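Local atomic coordinates of beta-lactamase II (Erythrobacter litoralis, PDB entry 6V72), a protein that probably hydrolyses beta-lactam antibiotics to substituted beta-amino acids, as a zinc-dependent class B metallo-beta-lactamase. Residues I63-A68 and I179-C184; N135-D140 and G147-S152; Y159-A164 and N169-L174; G173-G178 and A214-A219. All coordinates share one frame; numbering follows the deposited sequence. Where two conformers were deposited one is given.

Contact 1 spans the longest stretch of chain and joins the larger mixed sheet, through strand 61-65, to the smaller one, through strand 179-181. It is near the protein centre. Contacts 2 and 3 follow within that span. Contact 2 is at the last strands of the larger sheet, and contact 3 at the outer edge of the smaller one. Their centres are about 13 Å apart, and Ile137 meets Ile170 between them. Contact 4 begins on strand 171-174, shared with contact 3, and ends beyond contact 1. Contacts 2 and 4 do not touch. Together they link both sheets and helix 205-215 of the metallo-beta-lactamase fold. Contacts 1 and 3 lie nearest the zinc-binding residues, contact 4 away from them.

Contact 1 (I63-A68 and I179-C184)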
# COMPACT_ATOMS: atom_id res chain seq x y z
N ILE A 63 11.86 2.81 29.89
CA ILE A 63 10.92 1.88 29.26
C ILE A 63 10.99 2.10 27.76
O ILE A 63 10.94 3.24 27.29
CB ILE A 63 9.48 2.09 29.77
CG1 ILE A 63 9.42 1.79 31.26
CG2 ILE A 63 8.52 1.20 29.02
CD1 ILE A 63 8.57 2.76 31.99
N LEU A 64 11.12 1.01 27.02
CA LEU A 64 11.29 1.04 25.58
C LEU A 64 9.96 0.75 24.89
O LEU A 64 9.26 -0.20 25.26
CB LEU A 64 12.33 0.00 25.14
CG LEU A 64 12.65 -0.11 23.64
CD1 LEU A 64 13.24 1.16 23.13
CD2 LEU A 64 13.56 -1.29 23.40
N VAL A 65 9.60 1.59 23.91
CA VAL A 65 8.46 1.30 23.03
C VAL A 65 9.04 0.98 21.66
O VAL A 65 9.62 1.86 21.02
CB VAL A 65 7.48 2.48 22.94
CG1 VAL A 65 6.36 2.11 21.94
CG2 VAL A 65 6.94 2.84 24.32
N ASP A 66 8.87 -0.27 21.24
CA ASP A 66 9.28 -0.84 19.95
C ASP A 66 10.80 -0.97 19.79
O ASP A 66 11.58 -0.19 20.35
CB ASP A 66 8.67 -0.05 18.78
CG ASP A 66 7.21 -0.42 18.57
OD1 ASP A 66 6.86 -1.58 18.88
OD2 ASP A 66 6.41 0.42 18.10
N THR A 67 11.20 -1.99 19.05
CA THR A 67 12.60 -2.16 18.72
C THR A 67 12.95 -1.30 17.50
O THR A 67 12.09 -0.69 16.86
CB THR A 67 12.91 -3.63 18.44
OG1 THR A 67 12.26 -4.03 17.23
CG2 THR A 67 12.47 -4.53 19.60
N ALA A 68 14.24 -1.25 17.19
CA ALA A 68 14.68 -0.69 15.92
C ALA A 68 14.49 -1.72 14.81
O ALA A 68 13.99 -2.81 15.04
CB ALA A 68 16.14 -0.25 16.01
N ILE A 179 1.31 13.51 24.63
CA ILE A 179 1.93 12.72 23.57
C ILE A 179 1.14 11.43 23.42
O ILE A 179 0.85 10.75 24.41
CB ILE A 179 3.41 12.40 23.87
CG1 ILE A 179 4.25 13.67 23.96
CG2 ILE A 179 3.98 11.43 22.84
CD1 ILE A 179 5.58 13.43 24.68
N ALA A 180 0.83 11.07 22.18
CA ALA A 180 0.25 9.76 21.92
C ALA A 180 1.01 9.14 20.76
O ALA A 180 1.36 9.83 19.80
CB ALA A 180 -1.23 9.83 21.60
N PHE A 181 1.25 7.83 20.85
CA PHE A 181 2.01 7.10 19.85
C PHE A 181 1.11 6.06 19.19
O PHE A 181 0.64 5.13 19.85
CB PHE A 181 3.23 6.43 20.50
CG PHE A 181 4.10 5.66 19.53
CD1 PHE A 181 4.97 6.33 18.67
CD2 PHE A 181 4.08 4.27 19.51
CE1 PHE A 181 5.78 5.62 17.80
CE2 PHE A 181 4.91 3.57 18.65
CZ PHE A 181 5.75 4.23 17.80
N GLY A 182 0.89 6.22 17.89
CA GLY A 182 -0.04 5.40 17.16
C GLY A 182 0.55 4.19 16.50
O GLY A 182 -0.17 3.47 15.80
N GLY A 183 1.84 3.91 16.69
CA GLY A 183 2.42 2.74 16.06
C GLY A 183 2.29 2.76 14.54
O GLY A 183 2.42 3.80 13.90
N CYS A 184 2.03 1.60 13.95
CA CYS A 184 1.90 1.51 12.50
C CYS A 184 0.50 1.82 12.02
O CYS A 184 0.28 1.83 10.80
CB CYS A 184 2.29 0.12 12.01
SG CYS A 184 4.10 -0.17 11.94
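The ring of Phe181 meets Asp66 at its edge, and one of its faces carries a backbone group of its own segment. Asp66 OD2 lies near the ring plane, 3.5 Å from Phe181 CE2. Phe181 CZ is next, at 3.9 Å from the same Asp66 OD2. The carboxylate is turned 61° from the ring plane. Over one face sits Gly183 N, 3.6 Å above the plane and displaced toward the rim. The chain bends back at Gly182 and Gly183, which brings this amide over the ring.

Val65 makes the apolar half of the contact. Its CG1 is 3.9 Å from Phe181 CE2 and approaches the ring at a slant. The Val65 and Phe181 side chains run past each other in opposite directions. Phe181 CG is anti to the backbone N (chi1 -179°), which sends the ring from strand 179-181 across to the end of strand 61-65. The backbones stay well apart, with Val65 CA 9.2 Å from Phe181 CA. Between these two segments only side chains meet, part of the packing between the two sheets of the metallo-beta-lactamase sandwich. Leu54 of strand 49-58 packs against both Val65 and Phe181.

No hydrogen bond crosses the contact. Asp66 OD2 accepts from Thr95 OG1, next in sequence to His96, and also lies at the ring C-H edge. The Asp66 side chain is about 4 Å from that of His96. His96 and Cys184 bind zinc in this protein, although none is bound to this chain. The slight positive charge of the ring C-H groups probably favours the carboxylate here.

Contact 2 (N135-D140 and G147-S152). With CA (calcium ion), chain D.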
# COMPACT_ATOMS: atom_id res chain seq x y z
N ASN A 135 5.86 -11.53 27.90
CA ASN A 135 4.72 -11.22 28.74
C ASN A 135 3.55 -10.74 27.89
O ASN A 135 3.71 -9.88 27.03
CB ASN A 135 5.10 -10.14 29.74
CG ASN A 135 6.25 -10.56 30.62
OD1 ASN A 135 6.08 -11.41 31.50
ND2 ASN A 135 7.42 -9.98 30.38
N ALA A 136 2.37 -11.28 28.17
CA ALA A 136 1.15 -10.90 27.48
C ALA A 136 0.40 -9.85 28.28
O ALA A 136 0.06 -10.07 29.46
CB ALA A 136 0.26 -12.13 27.30
N ILE A 137 0.09 -8.72 27.63
CA ILE A 137 -0.67 -7.65 28.29
C ILE A 137 -2.08 -8.12 28.59
O ILE A 137 -2.75 -8.75 27.76
CB ILE A 137 -0.70 -6.41 27.39
CG1 ILE A 137 0.71 -5.89 27.10
CG2 ILE A 137 -1.59 -5.30 27.97
CD1 ILE A 137 0.76 -4.92 25.87
N THR A 138 -2.57 -7.79 29.79
CA THR A 138 -3.98 -7.94 30.10
C THR A 138 -4.70 -6.65 29.73
O THR A 138 -4.43 -5.60 30.33
CB THR A 138 -4.20 -8.28 31.58
OG1 THR A 138 -3.64 -7.24 32.39
CG2 THR A 138 -3.54 -9.59 31.91
N PHE A 139 -5.64 -6.74 28.78
CA PHE A 139 -6.43 -5.59 28.35
C PHE A 139 -7.85 -5.75 28.88
O PHE A 139 -8.43 -6.84 28.82
CB PHE A 139 -6.48 -5.46 26.83
CG PHE A 139 -5.24 -4.86 26.23
CD1 PHE A 139 -4.92 -3.53 26.46
CD2 PHE A 139 -4.39 -5.62 25.43
CE1 PHE A 139 -3.79 -2.95 25.92
CE2 PHE A 139 -3.24 -5.05 24.86
CZ PHE A 139 -2.94 -3.70 25.11
N ASP A 140 -8.41 -4.66 29.41
CA ASP A 140 -9.81 -4.73 29.78
C ASP A 140 -10.69 -4.53 28.55
O ASP A 140 -10.21 -4.30 27.43
CB ASP A 140 -10.14 -3.75 30.94
CG ASP A 140 -10.22 -2.28 30.54
OD1 ASP A 140 -10.42 -1.93 29.36
OD2 ASP A 140 -10.12 -1.44 31.48
N GLY A 147 -3.37 -4.58 35.39
CA GLY A 147 -2.45 -5.57 35.91
C GLY A 147 -0.99 -5.21 35.75
O GLY A 147 -0.59 -4.03 35.78
N GLU A 148 -0.17 -6.26 35.57
CA GLU A 148 1.28 -6.11 35.56
C GLU A 148 1.76 -5.22 34.41
O GLU A 148 2.72 -4.46 34.58
CB GLU A 148 1.95 -7.47 35.49
CG GLU A 148 2.03 -8.18 36.82
CD GLU A 148 2.89 -7.44 37.84
OE1 GLU A 148 3.81 -6.68 37.43
OE2 GLU A 148 2.66 -7.62 39.05
N ALA A 149 1.12 -5.31 33.24
CA ALA A 149 1.53 -4.45 32.13
C ALA A 149 1.35 -2.98 32.49
O ALA A 149 2.23 -2.15 32.25
CB ALA A 149 0.73 -4.78 30.86
N ALA A 150 0.21 -2.63 33.09
CA ALA A 150 -0.03 -1.24 33.44
C ALA A 150 0.95 -0.75 34.50
O ALA A 150 1.45 0.38 34.40
CB ALA A 150 -1.47 -1.08 33.93
N GLN A 151 1.25 -1.59 35.50
CA GLN A 151 2.22 -1.21 36.52
C GLN A 151 3.62 -1.10 35.93
O GLN A 151 4.36 -0.15 36.24
CB GLN A 151 2.22 -2.23 37.65
CG GLN A 151 3.06 -1.83 38.86
CD GLN A 151 3.09 -2.93 39.91
OE1 GLN A 151 3.51 -4.05 39.64
NE2 GLN A 151 2.63 -2.62 41.10
N SER A 152 4.01 -2.07 35.11
CA SER A 152 5.39 -2.18 34.68
C SER A 152 5.76 -1.17 33.61
O SER A 152 6.95 -0.85 33.47
CB SER A 152 5.67 -3.59 34.13
OG SER A 152 5.37 -4.58 35.11
CA CA D . 4.82 -6.02 39.56
O HOH W 1 -0.85 -7.13 32.26
O HOH W 2 5.95 -4.65 37.83
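Ile137 and Ala149 join a strand to a helix at the border of the larger sheet. The motif is a beta hairpin, formed by strands 135-139 and 145-146, that runs straight into helix 147-153.

The apolar contact is small. Ala149 CB points at the strand and touches Ile137 CG2 at 3.7 Å, with Ile137 CG1 nearly as close. Ile137 CG2 also sits over the centre of the Phe139 ring, 3.4 Å above its plane. The methyl branch thus lies between that ring and the helix. Trp116 of strand 114-117 packs on Ala149 as well.

The polar link is made by water. One water accepts from Thr138 N at 3.1 Å and from Ala149 N at 2.9 Å. It bridges an amide of the strand and an amide in the first turn of the helix. Gly147, with positive phi, leaves room for Thr138 OG1 beside the start of the helix.

Metal binding occupies another side of the helix. Gln151 OE1 binds calcium at 2.4 Å. Both carboxylate oxygens of Glu148, one helical turn away, also bind calcium, OE2 more loosely at 2.7 Å. The Glu148 chain bends at chi2 (-63°) to bring its carboxylate to the ion. A second water is also bound to calcium and donates to Ser152 OG. Ser152 OG in turn donates to Glu148 O at 2.7 Å, on the opposite face of that carbonyl from Ser152 N.

Contact 3 (Y159-A164 and N169-L174); sequences YYPGGA and NITVGL
Tyr159 and Thr171 form an antiparallel hydrogen-bonded pair. Tyr159 N donates to Thr171 O at 2.9 Å, and Thr171 N returns a bond of the same length to Tyr159 O. A third bond comes from Thr171 OG1, 3.0 Å from Tyr159 O, so two donors of one residue grip this carbonyl. The Thr171 hydroxyl is placed between its own N and carbonyl carbon (chi1 64°). There it also reaches the edge of the Tyr159 ring, in its plane.

Further along, the strand pairing ends and side chains meet the backbone. Asn169 O lies at the edge of the Tyr160 ring, 3.2 Å from Tyr160 CD1, and Pro161 CD is close to the same oxygen. This buried carbonyl has no hydrogen-bond partner in the model. Gly162 N lies over the centre of the Tyr160 ring, and Tyr160 OH is bonded to Arg167 O. These probably limit the rotation of the ring. The loop so closed carries His165, a zinc-binding residue whose site is empty in this chain.

Outside, helix 205-215 covers Tyr159 with Asn211 and Ala215, and Thr171 with Phe212. Ile170 turns toward Ile137 and Phe139 of strand 135-139. Strand 171-174 continues the small sheet, bonded to strand 179-181 beyond it.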
# COMPACT_ATOMS: atom_id res chain seq x y z
N TYR A 159 -3.13 1.09 25.20
CA TYR A 159 -4.50 1.08 24.71
C TYR A 159 -4.60 0.21 23.45
O TYR A 159 -3.88 0.45 22.47
CB TYR A 159 -4.98 2.51 24.39
CG TYR A 159 -6.43 2.53 23.95
CD1 TYR A 159 -7.45 2.29 24.85
CD2 TYR A 159 -6.76 2.79 22.62
CE1 TYR A 159 -8.77 2.31 24.44
CE2 TYR A 159 -8.06 2.80 22.20
CZ TYR A 159 -9.07 2.57 23.10
OH TYR A 159 -10.40 2.59 22.67
N TYR A 160 -5.52 -0.75 23.47
CA TYR A 160 -5.79 -1.58 22.30
C TYR A 160 -7.02 -1.00 21.62
O TYR A 160 -8.12 -1.07 22.19
CB TYR A 160 -6.05 -3.04 22.69
CG TYR A 160 -6.52 -3.87 21.53
CD1 TYR A 160 -5.80 -3.90 20.33
CD2 TYR A 160 -7.69 -4.61 21.60
CE1 TYR A 160 -6.22 -4.66 19.26
CE2 TYR A 160 -8.12 -5.37 20.53
CZ TYR A 160 -7.38 -5.38 19.36
OH TYR A 160 -7.80 -6.13 18.27
N PRO A 161 -6.89 -0.41 20.42
CA PRO A 161 -8.03 0.27 19.79
C PRO A 161 -8.90 -0.64 18.95
O PRO A 161 -9.97 -0.19 18.50
CB PRO A 161 -7.35 1.31 18.89
CG PRO A 161 -6.08 0.57 18.40
CD PRO A 161 -5.63 -0.19 19.67
N GLY A 162 -8.50 -1.88 18.72
CA GLY A 162 -9.14 -2.74 17.74
C GLY A 162 -8.24 -2.95 16.54
O GLY A 162 -7.17 -2.34 16.40
N GLY A 163 -8.70 -3.82 15.64
CA GLY A 163 -7.91 -4.15 14.46
C GLY A 163 -7.78 -2.98 13.51
O GLY A 163 -8.70 -2.19 13.31
N ALA A 164 -6.62 -2.88 12.88
CA ALA A 164 -6.42 -1.81 11.90
C ALA A 164 -5.28 -2.23 10.98
O ALA A 164 -5.49 -3.04 10.08
CB ALA A 164 -6.14 -0.48 12.60
N ASN A 169 -2.69 -4.71 16.67
CA ASN A 169 -1.88 -3.52 16.92
C ASN A 169 -2.34 -2.77 18.17
O ASN A 169 -3.54 -2.69 18.45
CB ASN A 169 -1.88 -2.58 15.68
CG ASN A 169 -3.26 -2.25 15.12
OD1 ASN A 169 -4.29 -2.29 15.81
ND2 ASN A 169 -3.27 -1.86 13.86
N ILE A 170 -1.38 -2.25 18.94
CA ILE A 170 -1.70 -1.45 20.12
C ILE A 170 -1.04 -0.08 20.03
O ILE A 170 -0.23 0.20 19.16
CB ILE A 170 -1.33 -2.16 21.44
CG1 ILE A 170 0.19 -2.36 21.53
CG2 ILE A 170 -2.08 -3.51 21.56
CD1 ILE A 170 0.65 -2.91 22.92
N THR A 171 -1.44 0.80 20.95
CA THR A 171 -0.97 2.18 20.99
C THR A 171 -0.59 2.53 22.42
O THR A 171 -0.98 1.84 23.37
CB THR A 171 -2.04 3.16 20.49
OG1 THR A 171 -3.17 3.11 21.37
CG2 THR A 171 -2.48 2.80 19.06
N VAL A 172 0.21 3.59 22.59
CA VAL A 172 0.58 4.04 23.93
C VAL A 172 0.47 5.55 24.01
O VAL A 172 0.61 6.26 23.01
CB VAL A 172 1.99 3.56 24.34
CG1 VAL A 172 2.10 2.04 24.22
CG2 VAL A 172 3.04 4.23 23.46
N GLY A 173 0.22 6.06 25.21
CA GLY A 173 0.11 7.48 25.39
C GLY A 173 0.77 7.91 26.69
O GLY A 173 0.95 7.12 27.62
N LEU A 174 1.11 9.21 26.73
CA LEU A 174 1.59 9.90 27.91
C LEU A 174 0.68 11.10 28.10
O LEU A 174 1.01 12.22 27.68
CB LEU A 174 3.04 10.35 27.76
CG LEU A 174 4.03 9.18 27.68
CD1 LEU A 174 5.37 9.63 27.11
CD2 LEU A 174 4.19 8.51 29.04

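Contact 4 (G173-G178 and A214-A219)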
# COMPACT_ATOMS: atom_id res chain seq x y z
N GLY A 173 0.22 6.06 25.21
CA GLY A 173 0.11 7.48 25.39
C GLY A 173 0.77 7.91 26.69
O GLY A 173 0.95 7.12 27.62
N LEU A 174 1.11 9.21 26.73
CA LEU A 174 1.59 9.90 27.91
C LEU A 174 0.68 11.10 28.10
O LEU A 174 1.01 12.22 27.68
CB LEU A 174 3.04 10.35 27.76
CG LEU A 174 4.03 9.18 27.68
CD1 LEU A 174 5.37 9.63 27.11
CD2 LEU A 174 4.19 8.51 29.04
N PRO A 175 -0.50 10.89 28.69
CA PRO A 175 -1.50 11.97 28.72
C PRO A 175 -1.05 13.20 29.48
O PRO A 175 -1.49 14.31 29.15
CB PRO A 175 -2.71 11.30 29.39
CG PRO A 175 -2.53 9.85 29.14
CD PRO A 175 -1.04 9.62 29.19
N GLU A 176 -0.18 13.05 30.48
CA GLU A 176 0.26 14.22 31.24
C GLU A 176 1.21 15.08 30.44
O GLU A 176 1.45 16.23 30.83
CB GLU A 176 0.93 13.79 32.54
CG GLU A 176 -0.00 13.07 33.49
CD GLU A 176 -1.09 13.98 34.05
OE1 GLU A 176 -0.89 15.21 34.14
OE2 GLU A 176 -2.17 13.46 34.42
N LEU A 177 1.79 14.55 29.37
CA LEU A 177 2.72 15.29 28.53
C LEU A 177 2.13 15.59 27.16
O LEU A 177 2.81 16.22 26.33
CB LEU A 177 4.02 14.50 28.39
CG LEU A 177 4.75 14.23 29.71
CD1 LEU A 177 5.90 13.26 29.49
CD2 LEU A 177 5.26 15.52 30.30
N GLY A 178 0.89 15.18 26.91
CA GLY A 178 0.24 15.45 25.64
C GLY A 178 0.82 14.73 24.45
O GLY A 178 0.80 15.28 23.34
N ALA A 214 -10.19 8.92 20.70
CA ALA A 214 -10.98 9.16 21.90
C ALA A 214 -10.26 8.72 23.17
O ALA A 214 -10.54 9.25 24.25
CB ALA A 214 -12.32 8.42 21.80
N ALA A 215 -9.36 7.74 23.05
CA ALA A 215 -8.58 7.28 24.19
C ALA A 215 -7.59 8.35 24.64
O ALA A 215 -7.30 8.48 25.84
CB ALA A 215 -7.84 6.00 23.83
N PHE A 216 -7.03 9.09 23.68
CA PHE A 216 -6.06 10.14 23.94
C PHE A 216 -6.58 11.43 23.33
O PHE A 216 -6.03 11.92 22.33
CB PHE A 216 -4.68 9.76 23.39
CG PHE A 216 -4.16 8.46 23.94
CD1 PHE A 216 -3.80 8.36 25.28
CD2 PHE A 216 -4.08 7.33 23.14
CE1 PHE A 216 -3.35 7.16 25.81
CE2 PHE A 216 -3.63 6.13 23.65
CZ PHE A 216 -3.26 6.04 24.99
N PRO A 217 -7.63 12.01 23.90
CA PRO A 217 -8.37 13.08 23.21
C PRO A 217 -7.70 14.43 23.24
O PRO A 217 -8.06 15.29 22.43
CB PRO A 217 -9.72 13.12 23.95
CG PRO A 217 -9.37 12.69 25.37
CD PRO A 217 -8.27 11.63 25.19
N ASP A 218 -6.75 14.66 24.14
CA ASP A 218 -6.19 15.99 24.32
C ASP A 218 -4.77 16.12 23.78
O ASP A 218 -4.29 17.24 23.60
CB ASP A 218 -6.20 16.38 25.81
CG ASP A 218 -7.60 16.32 26.41
OD1 ASP A 218 -8.53 16.82 25.77
OD2 ASP A 218 -7.77 15.75 27.52
N ALA A 219 -4.10 15.00 23.49
CA ALA A 219 -2.71 15.03 23.07
C ALA A 219 -2.56 15.79 21.75
O ALA A 219 -3.20 15.46 20.76
CB ALA A 219 -2.18 13.60 22.91
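Phe216 lays one face of its ring over the backbone of Gly173. The CA of Gly173 is 3.9 Å from the centroid of the Phe216 ring and 30° off its normal, a CH-pi contact. Gly173 N is 3.5 Å from Phe216 CZ. With only hydrogens on its CA, Gly173 lets the ring come down directly on the main chain. Ala215 CB stands above the opposite face, toward the rim, so the ring is held from two sides. Pro175 CG reaches the ring edge, 4.3 Å from Phe216 CD1.

Phe216 is the first residue to leave the helical backbone after helix 205-215. Its CG lies anti to the carbonyl carbon (chi1 -57°), and the ring is turned in toward the sheet. A second, smaller touch follows. Ala219 CB packs on Gly178 O at 3.4 Å. Here Gly178 CA and Ala219 CA are 3.9 Å apart. Gly178 ends the turn between strands 171-174 and 179-181, which Leu177 N tightens by donating to Leu174 O at 3.0 Å. Gly178 is also backbone-bonded to Thr221.

The ring thus seats the end of the helix on the small sheet. Strand 179-181, helix 205-215 and the parallel strand 221-223 form a beta-alpha-beta crossover of the metallo-beta-lactamase fold.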